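Local coordinates for protein esterase (uncultured bacterium FLS12, PDB 4RGY) that hydrolyses ester bonds as a low-temperature-active alkaline esterase, probably through the serine chemistry of the alpha/beta-hydrolase superfamily, at residues L48-S53 with S84-M89; A123-G128 with G248-Q253. One frame throughout, in Å; residues are numbered along the deposited sequence.

Contact 1: residues L48-S53 with S84-M89; sequences LLHGLS and SFYTDM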
loop_
_atom_site.group_PDB
_atom_site.type_symbol
_atom_site.label_atom_id
_atom_site.label_comp_id
_atom_site.label_asym_id
_atom_site.label_seq_id
_atom_site.Cartn_x
_atom_site.Cartn_y
_atom_site.Cartn_z
ATOM N N LEU A 48 -4.920 5.733 -17.667
ATOM C CA LEU A 48 -3.527 5.572 -18.083
ATOM C C LEU A 48 -3.155 4.104 -17.958
ATOM O O LEU A 48 -3.070 3.553 -16.854
ATOM C CB LEU A 48 -2.626 6.465 -17.224
ATOM C CG LEU A 48 -1.138 6.545 -17.575
ATOM C CD1 LEU A 48 -0.903 6.984 -19.022
ATOM C CD2 LEU A 48 -0.432 7.495 -16.618
ATOM N N LEU A 49 -2.986 3.472 -19.118
ATOM C CA LEU A 49 -2.927 2.017 -19.227
ATOM C C LEU A 49 -1.508 1.458 -19.285
ATOM O O LEU A 49 -0.623 2.023 -19.938
ATOM C CB LEU A 49 -3.712 1.576 -20.449
ATOM C CG LEU A 49 -5.114 2.185 -20.542
ATOM C CD1 LEU A 49 -5.831 1.649 -21.775
ATOM C CD2 LEU A 49 -5.913 1.933 -19.271
ATOM N N HIS A 50 -1.303 0.336 -18.602
ATOM C CA HIS A 50 0.026 -0.285 -18.525
ATOM C C HIS A 50 0.363 -1.163 -19.722
ATOM O O HIS A 50 -0.486 -1.461 -20.558
ATOM C CB HIS A 50 0.198 -1.076 -17.219
ATOM C CG HIS A 50 -0.675 -2.295 -17.100
ATOM N ND1 HIS A 50 -0.520 -3.416 -17.895
ATOM C CD2 HIS A 50 -1.703 -2.572 -16.261
ATOM C CE1 HIS A 50 -1.413 -4.328 -17.543
ATOM N NE2 HIS A 50 -2.146 -3.837 -16.558
ATOM N N GLY A 51 1.624 -1.582 -19.791
ATOM C CA GLY A 51 2.077 -2.424 -20.883
ATOM C C GLY A 51 2.095 -3.914 -20.579
ATOM O O GLY A 51 1.535 -4.376 -19.566
ATOM N N LEU A 52 2.690 -4.687 -21.489
ATOM C CA LEU A 52 2.714 -6.138 -21.347
ATOM C C LEU A 52 3.666 -6.559 -20.238
ATOM O O LEU A 52 4.845 -6.244 -20.290
ATOM C CB LEU A 52 3.100 -6.799 -22.679
ATOM C CG LEU A 52 3.262 -8.321 -22.677
ATOM C CD1 LEU A 52 1.949 -8.990 -22.318
ATOM C CD2 LEU A 52 3.779 -8.803 -24.035
ATOM N N SER A 53 3.116 -7.292 -19.269
ATOM C CA SER A 53 3.779 -7.754 -18.034
ATOM C C SER A 53 3.674 -6.766 -16.878
ATOM O O SER A 53 4.073 -7.091 -15.762
ATOM C CB SER A 53 5.243 -8.209 -18.224
ATOM O OG SER A 53 6.153 -7.112 -18.252
ATOM N N SER A 84 -3.709 -9.478 -20.790
ATOM C CA SER A 84 -4.947 -9.689 -21.541
ATOM C C SER A 84 -5.073 -8.914 -22.844
ATOM O O SER A 84 -6.003 -9.150 -23.606
ATOM C CB SER A 84 -6.115 -9.265 -20.677
ATOM O OG SER A 84 -6.076 -7.868 -20.456
ATOM N N PHE A 85 -4.164 -7.983 -23.097
ATOM C CA PHE A 85 -4.320 -7.097 -24.241
ATOM C C PHE A 85 -5.686 -6.387 -24.252
ATOM O O PHE A 85 -6.211 -6.075 -25.315
ATOM C CB PHE A 85 -4.044 -7.836 -25.570
ATOM C CG PHE A 85 -2.658 -7.621 -26.085
ATOM C CD1 PHE A 85 -1.594 -8.368 -25.591
ATOM C CD2 PHE A 85 -2.404 -6.638 -27.028
ATOM C CE1 PHE A 85 -0.309 -8.143 -26.040
ATOM C CE2 PHE A 85 -1.117 -6.412 -27.490
ATOM C CZ PHE A 85 -0.073 -7.171 -26.997
ATOM N N TYR A 86 -6.238 -6.101 -23.073
ATOM C CA TYR A 86 -7.476 -5.309 -23.001
ATOM C C TYR A 86 -8.582 -5.972 -23.824
ATOM O O TYR A 86 -9.376 -5.306 -24.486
ATOM C CB TYR A 86 -7.196 -3.851 -23.442
ATOM C CG TYR A 86 -6.140 -3.235 -22.547
ATOM C CD1 TYR A 86 -6.486 -2.604 -21.361
ATOM C CD2 TYR A 86 -4.788 -3.339 -22.861
ATOM C CE1 TYR A 86 -5.523 -2.078 -20.514
ATOM C CE2 TYR A 86 -3.813 -2.812 -22.021
ATOM C CZ TYR A 86 -4.191 -2.186 -20.846
ATOM O OH TYR A 86 -3.254 -1.685 -19.978
ATOM N N THR A 87 -8.634 -7.299 -23.748
ATOM C CA THR A 87 -9.530 -8.103 -24.574
ATOM C C THR A 87 -10.441 -8.992 -23.718
ATOM O O THR A 87 -10.021 -9.485 -22.664
ATOM C CB THR A 87 -8.690 -8.981 -25.531
ATOM O OG1 THR A 87 -7.871 -8.132 -26.344
ATOM C CG2 THR A 87 -9.562 -9.846 -26.447
ATOM N N ASP A 88 -11.688 -9.169 -24.149
ATOM C CA ASP A 88 -12.524 -10.214 -23.572
ATOM C C ASP A 88 -11.988 -11.523 -24.126
ATOM O O ASP A 88 -12.257 -11.907 -25.267
ATOM C CB ASP A 88 -13.999 -10.007 -23.916
ATOM C CG ASP A 88 -14.650 -8.933 -23.068
ATOM O OD1 ASP A 88 -14.050 -8.512 -22.051
ATOM O OD2 ASP A 88 -15.783 -8.507 -23.388
ATOM N N MET A 89 -11.189 -12.196 -23.309
ATOM C CA MET A 89 -10.373 -13.305 -23.771
ATOM C C MET A 89 -11.187 -14.506 -24.222
ATOM O O MET A 89 -12.202 -14.847 -23.615
ATOM C CB MET A 89 -9.409 -13.712 -22.660
ATOM C CG MET A 89 -8.397 -12.616 -22.327
ATOM S SD MET A 89 -7.309 -13.038 -20.946
ATOM C CE MET A 89 -6.330 -14.332 -21.691
#
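Tyr86 reaches from the 84-89 loop to the backbone just beyond strand 45-49, where its hydroxyl OH donates a hydrogen bond to the carbonyl O of His50 at 2.8 Å. The C=O...OH angle is 124°, with the donor tilted 24° from the carbonyl plane, and the carbonyl O of His50 lies at the edge of the phenol, in the ring plane. The same OH stands over the centre of the His50 imidazole, 3.8 Å above one face. Leu49 flanks the phenol: its CB lies 3.8 Å from Tyr86 CZ, and its CD1 meets Tyr86 CE1 at 3.9 Å. Farther along, Leu52 CD1 only grazes Phe85 CE1, at 4.4 Å. In the alpha/beta-hydrolase fold this is the loop region at the C-terminal ends of the central parallel strands, the end at which the nucleophile turn also lies. The second shell fixes the imidazole at both nitrogens: His50 ND1 donates to Gly51 O at 2.8 Å, nearly in the ring plane, and His50 NE2 accepts a hydrogen bond from Val81 N. His50 CG sits between the backbone N and the carbonyl carbon (chi1 67°), which brings one ring face under the tyrosine oxygen. On the other segment an ST turn, in which Ser84 OG accepts from Tyr86 N at 3.2 Å, links Ser84 to the backbone of the residue that carries the phenol. Lys134 NZ, from helix 127-138, hydrogen-bonds to Tyr86 O.

Contact 2: residues A123-G128 with G248-Q253; sequences AGLSMG and GYWDAQ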
loop_
_atom_site.group_PDB
_atom_site.type_symbol
_atom_site.label_atom_id
_atom_site.label_comp_id
_atom_site.label_asym_id
_atom_site.label_seq_id
_atom_site.Cartn_x
_atom_site.Cartn_y
_atom_site.Cartn_z
ATOM N N ALA A 123 -4.739 6.943 -22.464
ATOM C CA ALA A 123 -3.395 6.811 -23.028
ATOM C C ALA A 123 -2.746 5.551 -22.480
ATOM O O ALA A 123 -3.090 5.100 -21.380
ATOM C CB ALA A 123 -2.542 8.027 -22.715
ATOM N N GLY A 124 -1.801 4.979 -23.216
ATOM C CA GLY A 124 -1.118 3.804 -22.710
ATOM C C GLY A 124 0.125 3.512 -23.512
ATOM O O GLY A 124 0.257 3.974 -24.649
ATOM N N LEU A 125 1.036 2.740 -22.918
ATOM C CA LEU A 125 2.219 2.265 -23.625
ATOM C C LEU A 125 2.055 0.794 -24.006
ATOM O O LEU A 125 1.314 0.058 -23.342
ATOM C CB LEU A 125 3.506 2.524 -22.825
ATOM C CG LEU A 125 3.910 1.686 -21.593
ATOM C CD1 LEU A 125 2.781 1.534 -20.579
ATOM C CD2 LEU A 125 4.504 0.320 -21.971
ATOM N N SER A 126 2.732 0.380 -25.078
ATOM C CA SER A 126 2.595 -0.954 -25.676
ATOM C C SER A 126 1.186 -1.438 -25.910
ATOM O O SER A 126 0.378 -0.925 -26.714
ATOM C CB SER A 126 3.165 -2.033 -24.748
ATOM O OG SER A 126 4.499 -1.765 -24.362
ATOM N N MET A 127 0.978 -2.522 -25.183
ATOM C CA MET A 127 -0.258 -3.211 -25.002
ATOM C C MET A 127 -1.340 -2.226 -24.623
ATOM O O MET A 127 -2.456 -2.338 -25.105
ATOM C CB MET A 127 -0.058 -4.246 -23.895
ATOM C CG MET A 127 -1.223 -5.191 -23.747
ATOM S SD MET A 127 -1.036 -6.435 -22.451
ATOM C CE MET A 127 -1.417 -5.465 -21.002
ATOM N N GLY A 128 -0.999 -1.271 -23.754
ATOM C CA GLY A 128 -1.930 -0.238 -23.336
ATOM C C GLY A 128 -2.146 0.855 -24.366
ATOM O O GLY A 128 -3.154 1.565 -24.314
ATOM N N GLY A 248 12.313 5.357 -19.699
ATOM C CA GLY A 248 12.887 6.672 -19.941
ATOM C C GLY A 248 12.159 7.381 -21.074
ATOM O O GLY A 248 11.781 8.547 -20.959
ATOM N N TYR A 249 11.937 6.660 -22.165
ATOM C CA TYR A 249 11.227 7.221 -23.308
ATOM C C TYR A 249 9.781 7.595 -22.945
ATOM O O TYR A 249 9.320 8.679 -23.283
ATOM C CB TYR A 249 11.296 6.242 -24.492
ATOM C CG TYR A 249 10.510 6.667 -25.705
ATOM C CD1 TYR A 249 11.003 7.639 -26.575
ATOM C CD2 TYR A 249 9.274 6.097 -25.983
ATOM C CE1 TYR A 249 10.275 8.029 -27.687
ATOM C CE2 TYR A 249 8.541 6.483 -27.091
ATOM C CZ TYR A 249 9.052 7.451 -27.929
ATOM O OH TYR A 249 8.325 7.843 -29.018
ATOM N N TRP A 250 9.070 6.728 -22.230
ATOM C CA TRP A 250 7.677 7.030 -21.880
ATOM C C TRP A 250 7.549 8.160 -20.862
ATOM O O TRP A 250 6.585 8.924 -20.902
ATOM C CB TRP A 250 6.947 5.769 -21.409
ATOM C CG TRP A 250 6.970 4.755 -22.511
ATOM C CD1 TRP A 250 6.744 4.991 -23.833
ATOM C CD2 TRP A 250 7.331 3.371 -22.406
ATOM N NE1 TRP A 250 6.903 3.835 -24.554
ATOM C CE2 TRP A 250 7.260 2.822 -23.702
ATOM C CE3 TRP A 250 7.680 2.537 -21.335
ATOM C CZ2 TRP A 250 7.547 1.486 -23.961
ATOM C CZ3 TRP A 250 7.967 1.214 -21.594
ATOM C CH2 TRP A 250 7.895 0.693 -22.900
ATOM N N ASP A 251 8.524 8.277 -19.963
ATOM C CA ASP A 251 8.549 9.371 -19.005
ATOM C C ASP A 251 8.645 10.704 -19.743
ATOM O O ASP A 251 7.987 11.675 -19.368
ATOM C CB ASP A 251 9.735 9.207 -18.044
ATOM C CG ASP A 251 9.780 10.289 -16.971
ATOM O OD1 ASP A 251 8.891 10.319 -16.102
ATOM O OD2 ASP A 251 10.714 11.113 -16.989
ATOM N N ALA A 252 9.461 10.753 -20.793
ATOM C CA ALA A 252 9.582 11.955 -21.606
ATOM C C ALA A 252 8.320 12.174 -22.435
ATOM O O ALA A 252 7.758 13.269 -22.466
ATOM C CB ALA A 252 10.800 11.855 -22.517
ATOM N N GLN A 253 7.871 11.125 -23.112
ATOM C CA GLN A 253 6.751 11.265 -24.032
ATOM C C GLN A 253 5.415 11.551 -23.353
ATOM O O GLN A 253 4.566 12.239 -23.929
ATOM C CB GLN A 253 6.630 10.032 -24.924
ATOM C CG GLN A 253 7.767 9.894 -25.912
ATOM C CD GLN A 253 7.893 11.110 -26.791
ATOM O OE1 GLN A 253 8.887 11.830 -26.728
ATOM N NE2 GLN A 253 6.879 11.358 -27.615
#
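The strand-turn-helix of residues 123-128 has the Gly-x-Ser-x-Gly sequence and tight geometry of a nucleophile elbow, with Ser126 the probable nucleophile of an alpha/beta-hydrolase. Its backbone supports that reading: Ser126 has the strained conformation expected at such a turn, with positive phi, and a CB on Gly124 would clash with Gly128 O. Against this elbow lies the indole of Trp250, from helix 247-260. Leu125 packs along one face of it. Leu125 CD2 makes a CH-pi contact, 3.6 Å from the centroid of the six-membered ring and 15° off its normal, with Trp250 CH2 the closest atom at 3.5 Å. Behind the methyl, Leu125 CB stands 3.8 Å above the plane over the middle of the indole, and Leu125 CG approaches CD2 and CE3 of Trp250 at 3.9 Å. With chi1 at 75°, the Leu125 side chain leaves its CA flanked by both the N and the C of its own backbone, which lays the branch along the indole. Ser126 OG comes only to 4.4 Å from Trp250 CH2; it makes a weak hydrogen bond with His245 NE2, and the His245 ring meets the indole edge-to-face, consistent with a Ser-His-Asp triad completed by Asp216. The polar end of Trp250, NE1, donates a hydrogen bond to Ser150 OG. Replacing Trp250 with an alanine would probably leave a gap over Leu125, deprive Ser150 of its NE1 partner and leave His245 less firmly positioned. Helix 247-260 thus packs on the sheet, with Trp250 and Gln253 touching Leu149 of strand 145-149, Gln253 also reaching strand 207-213, and strand 120-125 hydrogen-bonded to its neighbours 45-49 and 145-149.

In the fold
Contacts 1 and 2 are both buried, with centres about 13 Å apart, and meet along neighbouring strands 45-49 and 120-125, where Leu49 N probably hydrogen-bonds to Ala123 O at 2.8 Å. Their chemistry differs: contact 1 joins the end of strand 45-49 and the turn after it to the 84-89 loop through a hydroxyl-to-carbonyl bond with apolar flanks, whereas contact 2 sets a helix against the elbow by an apolar methyl-over-indole contact. Contact 1 buries 226 Å² and contact 2 126 Å². The elbow belongs to both neighbourhoods, since Tyr86 CE2 packs against Gly128 CA at 3.4 Å. Ser53 hydrogen-bonds through its backbone to one neighbouring subunit, and Asp251 packs on another, with a long, weak ion pair.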